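PDB 3ABF: 4-oxalocrotonate tautomerase from Thermus thermophilus, which belongs to the tautomerase family of small beta-alpha-beta enzymes, whose short chains gather here into an assembly of six. Local coordinates for residues R23-A28 against V39-Y44. Residues are numbered along the deposited sequence; the frame is centred on the assembly and turned at random.
Sequences RLTEMA and VRVILY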
loop_
_atom_site.group_PDB
_atom_site.type_symbol
_atom_site.label_atom_id
_atom_site.label_comp_id
_atom_site.label_asym_id
_atom_site.label_seq_id
_atom_site.Cartn_x
_atom_site.Cartn_y
_atom_site.Cartn_z
ATOM N N ARG A 23 -12.337 -10.898 15.767
ATOM C CA ARG A 23 -12.858 -9.675 16.364
ATOM C C ARG A 23 -12.965 -8.547 15.339
ATOM O O ARG A 23 -13.996 -7.869 15.255
ATOM C CB ARG A 23 -11.972 -9.251 17.526
ATOM N N LEU A 24 -11.908 -8.343 14.559
ATOM C CA LEU A 24 -11.943 -7.290 13.547
ATOM C C LEU A 24 -13.054 -7.538 12.538
ATOM O O LEU A 24 -13.783 -6.620 12.159
ATOM C CB LEU A 24 -10.615 -7.207 12.790
ATOM C CG LEU A 24 -9.431 -6.521 13.455
ATOM C CD1 LEU A 24 -8.301 -6.417 12.440
ATOM C CD2 LEU A 24 -9.829 -5.132 13.928
ATOM N N THR A 25 -13.185 -8.778 12.093
ATOM C CA THR A 25 -14.205 -9.095 11.106
ATOM C C THR A 25 -15.591 -8.866 11.701
ATOM O O THR A 25 -16.540 -8.541 10.985
ATOM C CB THR A 25 -14.098 -10.553 10.639
ATOM O OG1 THR A 25 -12.786 -10.791 10.116
ATOM C CG2 THR A 25 -15.136 -10.846 9.549
ATOM N N GLU A 26 -15.695 -9.017 13.018
ATOM C CA GLU A 26 -16.969 -8.837 13.699
ATOM C C GLU A 26 -17.383 -7.369 13.694
ATOM O O GLU A 26 -18.491 -7.029 13.286
ATOM C CB GLU A 26 -16.861 -9.343 15.142
ATOM C CG GLU A 26 -18.155 -9.270 15.942
ATOM C CD GLU A 26 -17.957 -9.637 17.400
ATOM O OE1 GLU A 26 -18.969 -9.758 18.124
ATOM O OE2 GLU A 26 -16.789 -9.800 17.828
ATOM N N MET A 27 -16.477 -6.504 14.141
ATOM C CA MET A 27 -16.746 -5.072 14.217
ATOM C C MET A 27 -16.965 -4.412 12.862
ATOM O O MET A 27 -17.852 -3.568 12.723
ATOM C CB MET A 27 -15.615 -4.371 14.977
ATOM N N ALA A 28 -16.178 -4.796 11.859
ATOM C CA ALA A 28 -16.318 -4.214 10.520
ATOM C C ALA A 28 -17.586 -4.682 9.812
ATOM O O ALA A 28 -18.241 -3.912 9.107
ATOM C CB ALA A 28 -15.093 -4.555 9.663
ATOM N N VAL A 39 -15.695 -9.316 3.996
ATOM C CA VAL A 39 -14.738 -8.638 4.854
ATOM C C VAL A 39 -13.450 -9.455 4.753
ATOM O O VAL A 39 -13.408 -10.623 5.160
ATOM C CB VAL A 39 -15.226 -8.592 6.312
ATOM C CG1 VAL A 39 -14.156 -7.995 7.204
ATOM C CG2 VAL A 39 -16.503 -7.766 6.400
ATOM N N ARG A 40 -12.414 -8.852 4.176
ATOM C CA ARG A 40 -11.133 -9.529 4.006
ATOM C C ARG A 40 -10.120 -8.902 4.942
ATOM O O ARG A 40 -10.074 -7.683 5.096
ATOM C CB ARG A 40 -10.621 -9.382 2.569
ATOM C CG ARG A 40 -11.634 -9.727 1.477
ATOM C CD ARG A 40 -12.033 -11.184 1.495
ATOM N NE ARG A 40 -10.930 -12.057 1.104
ATOM C CZ ARG A 40 -11.026 -13.023 0.192
ATOM N NH1 ARG A 40 -12.178 -13.240 -0.430
ATOM N NH2 ARG A 40 -9.975 -13.776 -0.095
ATOM N N VAL A 41 -9.309 -9.734 5.577
ATOM C CA VAL A 41 -8.282 -9.220 6.461
ATOM C C VAL A 41 -6.937 -9.728 5.976
ATOM O O VAL A 41 -6.777 -10.908 5.655
ATOM C CB VAL A 41 -8.492 -9.657 7.920
ATOM C CG1 VAL A 41 -7.383 -9.073 8.791
ATOM C CG2 VAL A 41 -9.851 -9.157 8.421
ATOM N N ILE A 42 -5.978 -8.821 5.898
ATOM C CA ILE A 42 -4.640 -9.188 5.473
ATOM C C ILE A 42 -3.703 -8.778 6.588
ATOM O O ILE A 42 -3.761 -7.636 7.079
ATOM C CB ILE A 42 -4.227 -8.447 4.179
ATOM C CG1 ILE A 42 -5.109 -8.896 3.014
ATOM C CG2 ILE A 42 -2.747 -8.724 3.877
ATOM C CD1 ILE A 42 -4.859 -8.121 1.714
ATOM N N LEU A 43 -2.847 -9.705 6.997
ATOM C CA LEU A 43 -1.888 -9.407 8.032
ATOM C C LEU A 43 -0.565 -9.163 7.333
ATOM O O LEU A 43 0.033 -10.076 6.753
ATOM C CB LEU A 43 -1.773 -10.572 9.030
ATOM C CG LEU A 43 -3.081 -10.960 9.738
ATOM C CD1 LEU A 43 -2.816 -12.032 10.786
ATOM C CD2 LEU A 43 -3.677 -9.736 10.416
ATOM N N TYR A 44 -0.146 -7.908 7.345
ATOM C CA TYR A 44 1.121 -7.512 6.743
ATOM C C TYR A 44 2.112 -7.505 7.900
ATOM O O TYR A 44 2.216 -6.527 8.619
ATOM C CB TYR A 44 1.003 -6.112 6.156
ATOM C CG TYR A 44 2.309 -5.538 5.654
ATOM C CD1 TYR A 44 2.518 -4.157 5.633
ATOM C CD2 TYR A 44 3.348 -6.366 5.233
ATOM C CE1 TYR A 44 3.724 -3.618 5.215
ATOM C CE2 TYR A 44 4.575 -5.825 4.814
ATOM C CZ TYR A 44 4.749 -4.454 4.811
ATOM O OH TYR A 44 5.949 -3.898 4.415
HETATM O O HOH W 1 -12.348 -12.019 7.370
#
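Thr25 and Ala28 on one face of helix 14-31 pack against Val39 and Val41 of strand 39-46, joining the helix to the second strand of a beta-alpha-beta unit, the core element of the tautomerase fold. Segments 23-28 and 39-44 run roughly antiparallel, at 144°, with their axes 9.0 Å apart at closest approach. Arg40 and Val41 pair in an antiparallel ladder with a strand of a second subunit, so the sheet continues across the interface, and Gly55 of that subunit packs on Thr25. The apolar part of the contact centres on Val39. Val39 CG1, anti to the backbone N (chi1 175°), is turned to the helix and meets Thr25 CG2 at 3.8 Å; the Thr25 and Val39 side chains overlap alongside, pointing opposite ways. Ala28 CB approaches the same Val39 CG1 more loosely, at 4.3 Å, and also touches Leu4 of the neighbouring parallel strand 2-9. Two residues further along the strand, Val41 presents CG2 to the hydroxyl side of Thr25, with Val41 CG2 3.8 Å from Thr25 OG1. The polar part rests on Thr25 OG1, which is hydrogen-bonded within the helix to Val21 O. A water bridges helix and strand, donating one hydrogen bond to Thr25 OG1 at 3.0 Å and the other to the backbone Val39 O at 2.8 Å.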